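Local coordinates for protein aminopeptidase N (Francisella tularensis subsp. tularensis, PDB 5DLL) that probably acts as a zinc-dependent M1-family aminopeptidase, releasing N-terminal residues, preferably alanine, from peptides produced by intracellular protein breakdown, at residues A159-Y164 against S176-D181; D356-R361 against I620-R625; E732-W737 against V767-Y772. One frame throughout, in Å; residues are numbered along the deposited sequence. Where two conformers were deposited one is given.

From the N terminus, contact 1 comes first: residues 159-164 and 176-181 close a short excursion of 11 intervening residues, mostly strand, within the N-terminal domain of the M1 family. Contact 2 spans 258 residues, joining helix 349-369 of the peptidase domain to segment 620-625 in the C-terminal helical domain, with the Ig-like region lying between them in sequence. Contact 3 stays inside that helical domain and closes 29 residues, 20 of them helical, tying helix 723-736 to the loop after helix 759-767. The three follow in series, none nesting or crossing. They are well separated: nearest atoms lie about 38 Å apart between contacts 1 and 2, and about 25 Å between contacts 2 and 3.

Contact 1: A159-Y164 against S176-D181; sequences ADKKKY and SGDISD
The ammonium nitrogen of Lys161 donates to the carboxylate of Asp178, with NZ 2.9 Å from OD1, a hydrogen-bonded salt bridge. It reaches OD1 on the syn side, 26° out of the carboxylate plane, and the second oxygen is less favoured: Lys161 NZ lies 3.5 Å from Asp178 OD2. The grip is therefore lopsided rather than evenly forked. Lys161 starts toward the other segment and bends at chi3 (73°), a turn that swings NZ onto the acid; its CE also comes within 3.7 Å of Asp178 OD1. The two side chains cross at about a right angle. Since the CA atoms of Lys161 and Asp178 are 8.6 Å apart, the backbones do not pair here, and two exposed side chains bridge the gap. On the lysine's side the chain is leaving its strand through an Asx motif, in which Lys163 N donates to Asp160 OD2 (3.2 Å), while Tyr164 N bonds to Asp160 O at 2.9 Å. The bridge thus links the ends of strands 150-160 and 172-179 at an exposed end of the mixed sheet; strand 183-191 pairs antiparallel with both, and its His184 touches both Lys161 and Asp178.

Contact 2: D356-R361 against I620-R625; sequences DVRIIR and IAEAMR
Electrostatics accounts for the direct meeting of Arg358 with Glu622: NH2 of the arginine lies 3.6 Å from OE1 of the glutamate, a long salt bridge without a hydrogen bond. OE1 sits at the edge of the guanidinium, near its plane, and the guanidinium and carboxylate planes, only 11° apart, are nearly parallel. The separation suggests a loose ion pair. Arg358 bends at chi2 (-38°) and chi3 (-48°), whereas Glu622 runs extended beyond CG, and each spans part of the gap. Arg358 is modelled in two conformers, so the pairing, already long, is doubtful as a permanent link. In the fold, this bridge connects helix 349-369 of the peptidase domain with segment 620-625 of the C-terminal helical domain, an interdomain contact at the surface and away from the zinc site. Apolar and aromatic contacts accompany it: on the peptidase side Arg361 CB lies over one guanidinium face of Arg358, 4.2 Å above the plane and offset toward its rim, and from the C-terminal domain Trp569 of helix 565-581 touches both arginines. Among the other charges, Arg361 NH1 forms a salt bridge with Asp570, giving helix 349-369 a second ionic link to the C-terminal domain.

Contact 3: E732-W737 against V767-Y772; sequences EFYNRW and VNHPAY
One face of the Tyr734 ring receives His769, whose imidazole comes in edge first: CE1 stands 3.8 Å above the phenol plane, offset toward the rim. The ring centroids are 5.3 Å apart and the planes meet at 72°, so this is a T-shaped (edge-to-face) pair in which histidine supplies the edge and tyrosine the face. The approach lies over the hydroxyl end of the phenol, as the nearest ring atom, Tyr734 CZ, is 3.8 Å from His769 CE1. Pro770 CD packs on one face of the imidazole, 3.4 Å above its plane and toward the rim, while Ala771 CB sits at the imidazole edge, in plane.

Ala771 adds an apolar contact at the phenol end. Its CB lies 3.9 Å from Tyr734 CE1, oblique to the ring, and is also near the hydroxyl, 3.8 Å from Tyr734 OH. Pro770 makes a slighter contact near the hydroxyl. Both aromatic side chains leave their backbones with CG anti to N (chi1 -168° for Tyr734, -150° for His769), and they arrive from opposite directions to meet between the segments. A type I beta turn from His769 to Tyr772, closed by the bond from Tyr772 N to His769 O at 2.9 Å, brings His769 and Ala771 to the same phenol.

Trp747 of helix 741-752 meets the rings of both Tyr734 and His769 and touches Ala771, extending the cluster to a third element. The contact joins the last turn of helix 723-736 to the loop between helices 759-767 and 777-788; such aromatic and apolar packing of a helix against an interhelical loop fits the stacked-helix, ARM-repeat-like architecture of the C-terminal domain of this M1 aminopeptidase.

Contact 1: A159-Y164 against S176-D181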
ATOM      1  N   ALA A 159      32.341  10.287 -14.958  1.00 44.30           N
ATOM      2  CA  ALA A 159      32.714  10.224 -13.538  1.00 47.02           C
ATOM      3  C   ALA A 159      34.041   9.497 -13.291  1.00 51.39           C
ATOM      4  O   ALA A 159      34.636   8.934 -14.208  1.00 54.82           O
ATOM      5  CB  ALA A 159      31.603   9.554 -12.738  1.00 45.13           C
ATOM      6  N   ASP A 160      34.487   9.519 -12.036  1.00 52.40           N
ATOM      7  CA  ASP A 160      35.700   8.823 -11.615  1.00 59.50           C
ATOM      8  C   ASP A 160      35.476   7.306 -11.607  1.00 58.34           C
ATOM      9  O   ASP A 160      34.441   6.834 -11.138  1.00 64.56           O
ATOM     10  CB  ASP A 160      36.109   9.306 -10.216  1.00 61.88           C
ATOM     11  CG  ASP A 160      37.468   8.782  -9.778  1.00 68.64           C
ATOM     12  OD1 ASP A 160      38.442   8.910 -10.552  1.00 76.29           O
ATOM     13  OD2 ASP A 160      37.565   8.250  -8.652  1.00 65.41           O
ATOM     14  N   LYS A 161      36.450   6.555 -12.119  1.00 59.62           N
ATOM     15  CA  LYS A 161      36.359   5.090 -12.188  1.00 64.63           C
ATOM     16  C   LYS A 161      36.505   4.424 -10.830  1.00 64.43           C
ATOM     17  O   LYS A 161      35.775   3.491 -10.505  1.00 61.37           O
ATOM     18  CB  LYS A 161      37.452   4.523 -13.087  1.00 75.22           C
ATOM     19  CG  LYS A 161      37.360   4.947 -14.537  1.00 86.72           C
ATOM     20  CD  LYS A 161      37.990   3.915 -15.462  1.00104.24           C
ATOM     21  CE  LYS A 161      37.130   2.664 -15.582  1.00103.25           C
ATOM     22  NZ  LYS A 161      37.545   1.809 -16.726  1.00109.01           N
ATOM     23  N   LYS A 162      37.490   4.885 -10.068  1.00 71.57           N
ATOM     24  CA  LYS A 162      37.794   4.333  -8.751  1.00 77.23           C
ATOM     25  C   LYS A 162      36.566   4.403  -7.843  1.00 66.77           C
ATOM     26  O   LYS A 162      36.171   3.402  -7.236  1.00 61.05           O
ATOM     27  CB  LYS A 162      38.958   5.110  -8.117  1.00 90.45           C
ATOM     28  CG  LYS A 162      39.675   4.389  -6.986  1.00 91.08           C
ATOM     29  CD  LYS A 162      40.849   3.576  -7.503  1.00101.73           C
ATOM     30  CE  LYS A 162      41.590   2.884  -6.371  1.00114.29           C
ATOM     31  NZ  LYS A 162      40.729   1.912  -5.642  1.00122.31           N
ATOM     32  N   LYS A 163      35.960   5.587  -7.777  1.00 59.87           N
ATOM     33  CA  LYS A 163      34.857   5.846  -6.853  1.00 61.97           C
ATOM     34  C   LYS A 163      33.473   5.498  -7.410  1.00 58.40           C
ATOM     35  O   LYS A 163      32.587   5.109  -6.646  1.00 55.27           O
ATOM     36  CB  LYS A 163      34.878   7.311  -6.404  1.00 68.58           C
ATOM     37  CG  LYS A 163      36.082   7.667  -5.544  1.00 76.14           C
ATOM     38  CD  LYS A 163      35.955   9.044  -4.910  1.00 75.80           C
ATOM     39  CE  LYS A 163      36.137  10.152  -5.934  1.00 78.08           C
ATOM     40  NZ  LYS A 163      36.146  11.498  -5.297  1.00 75.00           N
ATOM     41  N   TYR A 164      33.287   5.639  -8.724  1.00 49.65           N
ATOM     42  CA  TYR A 164      31.972   5.434  -9.340  1.00 48.07           C
ATOM     43  C   TYR A 164      32.045   4.504 -10.551  1.00 46.60           C
ATOM     44  O   TYR A 164      31.788   4.922 -11.683  1.00 45.37           O
ATOM     45  CB  TYR A 164      31.355   6.787  -9.718  1.00 50.42           C
ATOM     46  CG  TYR A 164      31.407   7.777  -8.580  1.00 56.38           C
ATOM     47  CD1 TYR A 164      30.626   7.597  -7.442  1.00 57.93           C
ATOM     48  CD2 TYR A 164      32.262   8.876  -8.622  1.00 57.03           C
ATOM     49  CE1 TYR A 164      30.681   8.486  -6.383  1.00 56.68           C
ATOM     50  CE2 TYR A 164      32.323   9.771  -7.569  1.00 57.82           C
ATOM     51  CZ  TYR A 164      31.533   9.570  -6.452  1.00 58.41           C
ATOM     52  OH  TYR A 164      31.590  10.462  -5.407  1.00 75.44           O
ATOM     53  N   SER A 176      30.077   3.121 -24.302  1.00 58.00           N
ATOM     54  CA  SER A 176      30.844   3.033 -23.068  1.00 56.98           C
ATOM     55  C   SER A 176      32.340   3.106 -23.353  1.00 62.03           C
ATOM     56  O   SER A 176      32.780   2.849 -24.477  1.00 57.90           O
ATOM     57  CB  SER A 176      30.514   1.714 -22.367  1.00 63.05           C
ATOM     58  OG  SER A 176      31.219   1.589 -21.150  1.00 68.99           O
ATOM     59  N   GLY A 177      33.115   3.461 -22.331  1.00 60.86           N
ATOM     60  CA  GLY A 177      34.568   3.521 -22.453  1.00 66.12           C
ATOM     61  C   GLY A 177      35.210   4.496 -21.490  1.00 70.01           C
ATOM     62  O   GLY A 177      34.533   5.087 -20.643  1.00 69.94           O
ATOM     63  N   ASP A 178      36.523   4.668 -21.634  1.00 71.27           N
ATOM     64  CA  ASP A 178      37.303   5.557 -20.771  1.00 71.84           C
ATOM     65  C   ASP A 178      37.528   6.934 -21.395  1.00 74.71           C
ATOM     66  O   ASP A 178      37.165   7.186 -22.543  1.00 74.90           O
ATOM     67  CB  ASP A 178      38.657   4.918 -20.441  1.00 67.94           C
ATOM     68  CG  ASP A 178      38.526   3.662 -19.598  1.00 69.74           C
ATOM     69  OD1 ASP A 178      37.389   3.270 -19.247  1.00 67.59           O
ATOM     70  OD2 ASP A 178      39.575   3.063 -19.281  1.00 65.14           O
ATOM     71  N   ILE A 179      38.118   7.827 -20.607  1.00 83.69           N
ATOM     72  CA  ILE A 179      38.565   9.134 -21.081  1.00 96.74           C
ATOM     73  C   ILE A 179      39.537   9.684 -20.037  1.00 92.70           C
ATOM     74  O   ILE A 179      39.379   9.414 -18.846  1.00106.43           O
ATOM     75  CB  ILE A 179      37.378  10.105 -21.325  1.00102.55           C
ATOM     76  CG1 ILE A 179      37.856  11.423 -21.963  1.00110.90           C
ATOM     77  CG2 ILE A 179      36.606  10.373 -20.035  1.00 90.22           C
ATOM     78  CD1 ILE A 179      38.436  11.276 -23.357  1.00101.41           C
ATOM     79  N   SER A 180      40.547  10.429 -20.485  1.00 92.47           N
ATOM     80  CA  SER A 180      41.584  10.962 -19.595  1.00100.59           C
ATOM     81  C   SER A 180      42.396   9.811 -18.983  1.00108.14           C
ATOM     82  O   SER A 180      42.413   8.704 -19.526  1.00 99.00           O
ATOM     83  CB  SER A 180      40.964  11.854 -18.503  1.00 99.34           C
ATOM     84  OG  SER A 180      41.961  12.539 -17.767  1.00102.68           O
ATOM     85  N   ASP A 181      43.067  10.073 -17.864  1.00119.79           N
ATOM     86  CA  ASP A 181      43.874   9.056 -17.186  1.00122.77           C
ATOM     87  C   ASP A 181      43.102   8.279 -16.115  1.00120.77           C
ATOM     88  O   ASP A 181      43.546   7.210 -15.697  1.00128.85           O
ATOM     89  CB  ASP A 181      45.104   9.706 -16.539  1.00123.58           C
ATOM     90  CG  ASP A 181      46.031  10.351 -17.555  1.00115.58           C
ATOM     91  OD1 ASP A 181      46.686   9.614 -18.320  1.00110.50           O
ATOM     92  OD2 ASP A 181      46.113  11.596 -17.579  1.00110.39           O
TER

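Contact 2: D356-R361 against I620-R625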
ATOM      1  N   ASP A 356      -7.227  -6.274   1.659  1.00 50.52           N
ATOM      2  CA  ASP A 356      -7.490  -5.035   0.911  1.00 49.33           C
ATOM      3  C   ASP A 356      -8.805  -4.383   1.337  1.00 49.02           C
ATOM      4  O   ASP A 356      -8.909  -3.157   1.370  1.00 61.89           O
ATOM      5  CB  ASP A 356      -7.508  -5.291  -0.603  1.00 51.58           C
ATOM      6  CG  ASP A 356      -6.159  -5.770  -1.145  1.00 60.86           C
ATOM      7  OD1 ASP A 356      -5.114  -5.524  -0.501  1.00 58.96           O
ATOM      8  OD2 ASP A 356      -6.148  -6.399  -2.227  1.00 52.70           O
ATOM      9  N   VAL A 357      -9.804  -5.203   1.654  1.00 46.21           N
ATOM     10  CA  VAL A 357     -11.087  -4.697   2.146  1.00 45.90           C
ATOM     11  C   VAL A 357     -10.972  -4.122   3.564  1.00 45.14           C
ATOM     12  O   VAL A 357     -11.572  -3.087   3.861  1.00 44.76           O
ATOM     13  CB  VAL A 357     -12.179  -5.785   2.115  1.00 47.45           C
ATOM     14  CG1 VAL A 357     -13.467  -5.283   2.763  1.00 46.39           C
ATOM     15  CG2 VAL A 357     -12.440  -6.233   0.683  1.00 49.96           C
ATOM     16  N   ARG A 358     -10.213  -4.792   4.431  0.50 45.03           N
ATOM     17  CA  ARG A 358      -9.986  -4.303   5.792  0.50 46.15           C
ATOM     18  C   ARG A 358      -9.458  -2.862   5.786  0.50 45.38           C
ATOM     19  O   ARG A 358      -9.805  -2.072   6.663  0.50 49.64           O
ATOM     20  CB  ARG A 358      -9.014  -5.216   6.556  0.50 46.83           C
ATOM     21  CG  ARG A 358      -9.566  -6.585   6.944  0.50 46.71           C
ATOM     22  CD  ARG A 358     -11.023  -6.521   7.370  0.50 47.74           C
ATOM     23  NE  ARG A 358     -11.262  -5.453   8.335  0.50 49.28           N
ATOM     24  CZ  ARG A 358     -12.458  -5.130   8.815  0.50 49.03           C
ATOM     25  NH1 ARG A 358     -13.537  -5.797   8.421  0.50 46.98           N
ATOM     26  NH2 ARG A 358     -12.575  -4.139   9.688  0.50 47.76           N
ATOM     27  N   ILE A 359      -8.629  -2.530   4.794  1.00 45.32           N
ATOM     28  CA  ILE A 359      -8.118  -1.160   4.613  1.00 43.43           C
ATOM     29  C   ILE A 359      -9.230  -0.182   4.236  1.00 40.93           C
ATOM     30  O   ILE A 359      -9.279   0.929   4.764  1.00 43.74           O
ATOM     31  CB  ILE A 359      -6.989  -1.109   3.549  1.00 42.14           C
ATOM     32  CG1 ILE A 359      -5.669  -1.588   4.165  1.00 46.26           C
ATOM     33  CG2 ILE A 359      -6.812   0.292   2.978  1.00 37.80           C
ATOM     34  CD1 ILE A 359      -4.543  -1.761   3.165  1.00 51.68           C
ATOM     35  N   ILE A 360     -10.111  -0.594   3.329  1.00 39.86           N
ATOM     36  CA  ILE A 360     -11.223   0.257   2.903  1.00 40.53           C
ATOM     37  C   ILE A 360     -12.214   0.503   4.041  1.00 42.03           C
ATOM     38  O   ILE A 360     -12.678   1.625   4.228  1.00 45.55           O
ATOM     39  CB  ILE A 360     -11.970  -0.328   1.687  1.00 40.58           C
ATOM     40  CG1 ILE A 360     -11.031  -0.440   0.482  1.00 40.37           C
ATOM     41  CG2 ILE A 360     -13.182   0.529   1.331  1.00 40.86           C
ATOM     42  CD1 ILE A 360     -10.372   0.862   0.072  1.00 39.94           C
ATOM     43  N   ARG A 361     -12.532  -0.535   4.803  1.00 46.19           N
ATOM     44  CA  ARG A 361     -13.456  -0.395   5.931  1.00 53.35           C
ATOM     45  C   ARG A 361     -12.839   0.332   7.118  1.00 54.16           C
ATOM     46  O   ARG A 361     -13.539   1.034   7.843  1.00 64.82           O
ATOM     47  CB  ARG A 361     -13.961  -1.761   6.376  1.00 56.96           C
ATOM     48  CG  ARG A 361     -14.900  -2.392   5.372  1.00 57.12           C
ATOM     49  CD  ARG A 361     -15.265  -3.796   5.795  1.00 60.04           C
ATOM     50  NE  ARG A 361     -16.316  -4.353   4.957  1.00 58.03           N
ATOM     51  CZ  ARG A 361     -16.699  -5.624   4.979  1.00 57.35           C
ATOM     52  NH1 ARG A 361     -16.116  -6.492   5.802  1.00 59.93           N
ATOM     53  NH2 ARG A 361     -17.667  -6.032   4.169  1.00 60.84           N
ATOM     54  N   ILE A 620     -13.734  -4.512  16.491  1.00 52.15           N
ATOM     55  CA  ILE A 620     -15.059  -4.514  17.118  1.00 60.23           C
ATOM     56  C   ILE A 620     -15.443  -3.103  17.582  1.00 56.25           C
ATOM     57  O   ILE A 620     -16.598  -2.684  17.443  1.00 52.17           O
ATOM     58  CB  ILE A 620     -15.119  -5.497  18.308  1.00 70.81           C
ATOM     59  CG1 ILE A 620     -14.958  -6.940  17.812  1.00 68.90           C
ATOM     60  CG2 ILE A 620     -16.435  -5.351  19.068  1.00 77.05           C
ATOM     61  CD1 ILE A 620     -14.559  -7.920  18.893  1.00 72.23           C
ATOM     62  N   ALA A 621     -14.463  -2.374  18.112  1.00 50.17           N
ATOM     63  CA  ALA A 621     -14.660  -0.993  18.566  1.00 52.30           C
ATOM     64  C   ALA A 621     -15.144  -0.038  17.463  1.00 49.20           C
ATOM     65  O   ALA A 621     -15.808   0.956  17.752  1.00 49.42           O
ATOM     66  CB  ALA A 621     -13.376  -0.466  19.183  1.00 52.82           C
ATOM     67  N   GLU A 622     -14.811  -0.340  16.210  1.00 50.49           N
ATOM     68  CA  GLU A 622     -15.275   0.452  15.066  1.00 54.91           C
ATOM     69  C   GLU A 622     -16.801   0.407  14.894  1.00 56.09           C
ATOM     70  O   GLU A 622     -17.383   1.293  14.276  1.00 57.74           O
ATOM     71  CB  GLU A 622     -14.586  -0.013  13.773  1.00 56.18           C
ATOM     72  CG  GLU A 622     -13.080   0.231  13.741  1.00 55.31           C
ATOM     73  CD  GLU A 622     -12.361  -0.494  12.607  1.00 63.85           C
ATOM     74  OE1 GLU A 622     -13.010  -1.243  11.845  1.00 58.47           O
ATOM     75  OE2 GLU A 622     -11.130  -0.317  12.474  1.00 60.87           O
ATOM     76  N   ALA A 623     -17.443  -0.630  15.428  1.00 66.50           N
ATOM     77  CA  ALA A 623     -18.906  -0.732  15.404  1.00 70.50           C
ATOM     78  C   ALA A 623     -19.565   0.253  16.372  1.00 68.08           C
ATOM     79  O   ALA A 623     -20.681   0.714  16.139  1.00 58.71           O
ATOM     80  CB  ALA A 623     -19.337  -2.154  15.739  1.00 63.59           C
ATOM     81  N   MET A 624     -18.860   0.576  17.451  1.00 68.47           N
ATOM     82  CA  MET A 624     -19.426   1.351  18.544  1.00 69.96           C
ATOM     83  C   MET A 624     -19.273   2.848  18.305  1.00 67.56           C
ATOM     84  O   MET A 624     -18.275   3.292  17.738  1.00 68.40           O
ATOM     85  CB  MET A 624     -18.739   0.968  19.857  1.00 70.69           C
ATOM     86  CG  MET A 624     -18.683  -0.531  20.110  1.00 65.67           C
ATOM     87  SD  MET A 624     -18.280  -0.938  21.817  1.00 66.14           S
ATOM     88  CE  MET A 624     -19.805  -0.488  22.643  1.00 71.90           C
ATOM     89  N   ARG A 625     -20.269   3.618  18.744  1.00 65.18           N
ATOM     90  CA  ARG A 625     -20.213   5.076  18.688  1.00 68.91           C
ATOM     91  C   ARG A 625     -19.357   5.599  19.847  1.00 61.38           C
ATOM     92  O   ARG A 625     -18.488   6.452  19.655  1.00 55.70           O
ATOM     93  CB  ARG A 625     -21.625   5.672  18.737  1.00 75.72           C
ATOM     94  CG  ARG A 625     -21.705   7.120  18.267  1.00 96.21           C
ATOM     95  CD  ARG A 625     -23.128   7.664  18.314  1.00102.13           C
ATOM     96  NE  ARG A 625     -23.707   7.573  19.655  1.00111.43           N
ATOM     97  CZ  ARG A 625     -23.431   8.394  20.671  1.00107.00           C
ATOM     98  NH1 ARG A 625     -22.573   9.402  20.526  1.00110.80           N
ATOM     99  NH2 ARG A 625     -24.020   8.205  21.847  1.00 86.13           N
TER

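Contact 3: E732-W737 against V767-Y772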
ATOM      1  N   GLU A 732      15.859 -16.381  25.633  1.00 71.18           N
ATOM      2  CA  GLU A 732      16.232 -17.371  24.618  1.00 73.13           C
ATOM      3  C   GLU A 732      16.152 -16.777  23.209  1.00 69.01           C
ATOM      4  O   GLU A 732      17.056 -16.986  22.402  1.00 70.37           O
ATOM      5  CB  GLU A 732      15.357 -18.636  24.721  1.00 81.42           C
ATOM      6  CG  GLU A 732      15.714 -19.570  25.880  1.00 92.69           C
ATOM      7  CD  GLU A 732      14.668 -20.657  26.148  1.00 96.10           C
ATOM      8  OE1 GLU A 732      14.613 -21.162  27.291  1.00 93.69           O
ATOM      9  OE2 GLU A 732      13.899 -21.019  25.232  1.00 86.90           O
ATOM     10  N   PHE A 733      15.088 -16.026  22.925  1.00 63.35           N
ATOM     11  CA  PHE A 733      14.934 -15.365  21.623  1.00 62.40           C
ATOM     12  C   PHE A 733      16.019 -14.305  21.409  1.00 65.93           C
ATOM     13  O   PHE A 733      16.590 -14.213  20.322  1.00 66.84           O
ATOM     14  CB  PHE A 733      13.542 -14.734  21.497  1.00 59.66           C
ATOM     15  CG  PHE A 733      13.165 -14.337  20.089  1.00 59.85           C
ATOM     16  CD1 PHE A 733      13.593 -13.134  19.545  1.00 59.08           C
ATOM     17  CD2 PHE A 733      12.355 -15.158  19.315  1.00 58.96           C
ATOM     18  CE1 PHE A 733      13.233 -12.767  18.256  1.00 57.61           C
ATOM     19  CE2 PHE A 733      11.993 -14.794  18.026  1.00 57.25           C
ATOM     20  CZ  PHE A 733      12.432 -13.597  17.497  1.00 56.33           C
ATOM     21  N   TYR A 734      16.305 -13.513  22.442  1.00 67.21           N
ATOM     22  CA  TYR A 734      17.315 -12.461  22.337  1.00 71.62           C
ATOM     23  C   TYR A 734      18.696 -13.047  22.100  1.00 77.12           C
ATOM     24  O   TYR A 734      19.421 -12.578  21.224  1.00 78.95           O
ATOM     25  CB  TYR A 734      17.342 -11.581  23.590  1.00 76.59           C
ATOM     26  CG  TYR A 734      18.167 -10.317  23.422  1.00 80.90           C
ATOM     27  CD1 TYR A 734      17.747  -9.298  22.566  1.00 78.20           C
ATOM     28  CD2 TYR A 734      19.366 -10.137  24.115  1.00 83.58           C
ATOM     29  CE1 TYR A 734      18.494  -8.139  22.406  1.00 82.82           C
ATOM     30  CE2 TYR A 734      20.121  -8.979  23.961  1.00 84.52           C
ATOM     31  CZ  TYR A 734      19.682  -7.980  23.106  1.00 84.19           C
ATOM     32  OH  TYR A 734      20.421  -6.823  22.944  1.00 76.06           O
ATOM     33  N   ASN A 735      19.049 -14.070  22.878  1.00 82.94           N
ATOM     34  CA  ASN A 735      20.346 -14.752  22.749  1.00 90.34           C
ATOM     35  C   ASN A 735      20.652 -15.177  21.312  1.00 88.77           C
ATOM     36  O   ASN A 735      21.783 -15.038  20.844  1.00 84.35           O
ATOM     37  CB  ASN A 735      20.407 -15.990  23.660  1.00 95.25           C
ATOM     38  CG  ASN A 735      20.465 -15.636  25.139  1.00 99.96           C
ATOM     39  OD1 ASN A 735      20.985 -14.586  25.525  1.00101.73           O
ATOM     40  ND2 ASN A 735      19.933 -16.523  25.977  1.00 93.64           N
ATOM     41  N   ARG A 736      19.633 -15.685  20.622  1.00 88.33           N
ATOM     42  CA  ARG A 736      19.786 -16.172  19.253  1.00 87.27           C
ATOM     43  C   ARG A 736      19.931 -15.034  18.251  1.00 86.05           C
ATOM     44  O   ARG A 736      20.757 -15.110  17.338  1.00 84.01           O
ATOM     45  CB  ARG A 736      18.588 -17.044  18.860  1.00 90.67           C
ATOM     46  CG  ARG A 736      18.421 -18.302  19.702  1.00 99.97           C
ATOM     47  CD  ARG A 736      17.195 -19.109  19.286  1.00102.02           C
ATOM     48  NE  ARG A 736      16.633 -19.903  20.385  1.00105.92           N
ATOM     49  CZ  ARG A 736      15.760 -20.902  20.246  1.00103.81           C
ATOM     50  NH1 ARG A 736      15.326 -21.277  19.045  1.00100.52           N
ATOM     51  NH2 ARG A 736      15.319 -21.546  21.324  1.00101.94           N
ATOM     52  N   TRP A 737      19.139 -13.978  18.432  1.00 66.78           N
ATOM     53  CA  TRP A 737      19.006 -12.921  17.420  1.00 65.31           C
ATOM     54  C   TRP A 737      19.466 -11.535  17.878  1.00 60.33           C
ATOM     55  O   TRP A 737      18.789 -10.550  17.614  1.00 71.54           O
ATOM     56  CB  TRP A 737      17.547 -12.846  16.951  1.00 56.69           C
ATOM     57  CG  TRP A 737      17.008 -14.165  16.509  1.00 54.26           C
ATOM     58  CD1 TRP A 737      16.096 -14.939  17.164  1.00 48.40           C
ATOM     59  CD2 TRP A 737      17.358 -14.877  15.314  1.00 55.34           C
ATOM     60  NE1 TRP A 737      15.850 -16.083  16.447  1.00 49.70           N
ATOM     61  CE2 TRP A 737      16.613 -16.072  15.308  1.00 53.66           C
ATOM     62  CE3 TRP A 737      18.228 -14.616  14.245  1.00 56.78           C
ATOM     63  CZ2 TRP A 737      16.711 -17.011  14.275  1.00 58.96           C
ATOM     64  CZ3 TRP A 737      18.326 -15.550  13.220  1.00 64.03           C
ATOM     65  CH2 TRP A 737      17.571 -16.733  13.244  1.00 59.78           C
ATOM     66  N   VAL A 767      13.067   0.497  27.122  1.00 66.06           N
ATOM     67  CA  VAL A 767      13.610   1.776  26.637  1.00 64.28           C
ATOM     68  C   VAL A 767      15.062   1.977  27.097  1.00 63.36           C
ATOM     69  O   VAL A 767      15.859   2.608  26.401  1.00 67.65           O
ATOM     70  CB  VAL A 767      12.743   3.003  27.032  1.00 60.66           C
ATOM     71  CG1 VAL A 767      11.286   2.796  26.632  1.00 55.01           C
ATOM     72  CG2 VAL A 767      12.863   3.321  28.516  1.00 67.33           C
ATOM     73  N   ASN A 768      15.401   1.413  28.255  1.00 64.55           N
ATOM     74  CA  ASN A 768      16.753   1.503  28.815  1.00 66.51           C
ATOM     75  C   ASN A 768      17.685   0.405  28.282  1.00 63.30           C
ATOM     76  O   ASN A 768      18.896   0.447  28.506  1.00 60.87           O
ATOM     77  CB  ASN A 768      16.688   1.438  30.344  1.00 67.60           C
ATOM     78  CG  ASN A 768      15.626   2.364  30.926  1.00 69.98           C
ATOM     79  OD1 ASN A 768      15.499   3.519  30.517  1.00 62.25           O
ATOM     80  ND2 ASN A 768      14.850   1.852  31.878  1.00 69.05           N
ATOM     81  N   HIS A 769      17.106  -0.563  27.574  1.00 61.78           N
ATOM     82  CA  HIS A 769      17.832  -1.703  27.011  1.00 62.43           C
ATOM     83  C   HIS A 769      18.602  -1.268  25.756  1.00 59.32           C
ATOM     84  O   HIS A 769      18.089  -0.472  24.967  1.00 56.62           O
ATOM     85  CB  HIS A 769      16.822  -2.806  26.664  1.00 63.91           C
ATOM     86  CG  HIS A 769      17.370  -4.195  26.759  1.00 72.38           C
ATOM     87  ND1 HIS A 769      17.672  -4.955  25.650  1.00 67.85           N
ATOM     88  CD2 HIS A 769      17.658  -4.967  27.834  1.00 75.60           C
ATOM     89  CE1 HIS A 769      18.128  -6.132  26.036  1.00 68.07           C
ATOM     90  NE2 HIS A 769      18.129  -6.166  27.357  1.00 73.78           N
ATOM     91  N   PRO A 770      19.832  -1.791  25.556  1.00 64.90           N
ATOM     92  CA  PRO A 770      20.641  -1.364  24.405  1.00 68.80           C
ATOM     93  C   PRO A 770      20.030  -1.761  23.060  1.00 73.93           C
ATOM     94  O   PRO A 770      20.361  -1.163  22.034  1.00 73.15           O
ATOM     95  CB  PRO A 770      21.969  -2.096  24.622  1.00 66.30           C
ATOM     96  CG  PRO A 770      21.590  -3.322  25.375  1.00 63.83           C
ATOM     97  CD  PRO A 770      20.491  -2.882  26.300  1.00 66.52           C
ATOM     98  N   ALA A 771      19.161  -2.772  23.077  1.00 74.02           N
ATOM     99  CA  ALA A 771      18.353  -3.145  21.915  1.00 64.92           C
ATOM    100  C   ALA A 771      17.420  -2.019  21.462  1.00 66.80           C
ATOM    101  O   ALA A 771      17.058  -1.955  20.288  1.00 65.36           O
ATOM    102  CB  ALA A 771      17.540  -4.391  22.218  1.00 65.58           C
ATOM    103  N   TYR A 772      17.017  -1.155  22.393  1.00 60.10           N
ATOM    104  CA  TYR A 772      16.239   0.034  22.057  1.00 57.16           C
ATOM    105  C   TYR A 772      17.145   1.238  21.831  1.00 56.38           C
ATOM    106  O   TYR A 772      18.232   1.336  22.402  1.00 52.35           O
ATOM    107  CB  TYR A 772      15.234   0.348  23.167  1.00 59.68           C
ATOM    108  CG  TYR A 772      14.262   1.470  22.838  1.00 57.36           C
ATOM    109  CD1 TYR A 772      13.227   1.279  21.926  1.00 51.61           C
ATOM    110  CD2 TYR A 772      14.373   2.718  23.447  1.00 62.53           C
ATOM    111  CE1 TYR A 772      12.337   2.298  21.625  1.00 50.08           C
ATOM    112  CE2 TYR A 772      13.482   3.740  23.157  1.00 60.84           C
ATOM    113  CZ  TYR A 772      12.466   3.526  22.245  1.00 55.97           C
ATOM    114  OH  TYR A 772      11.585   4.545  21.951  1.00 52.32           O
TER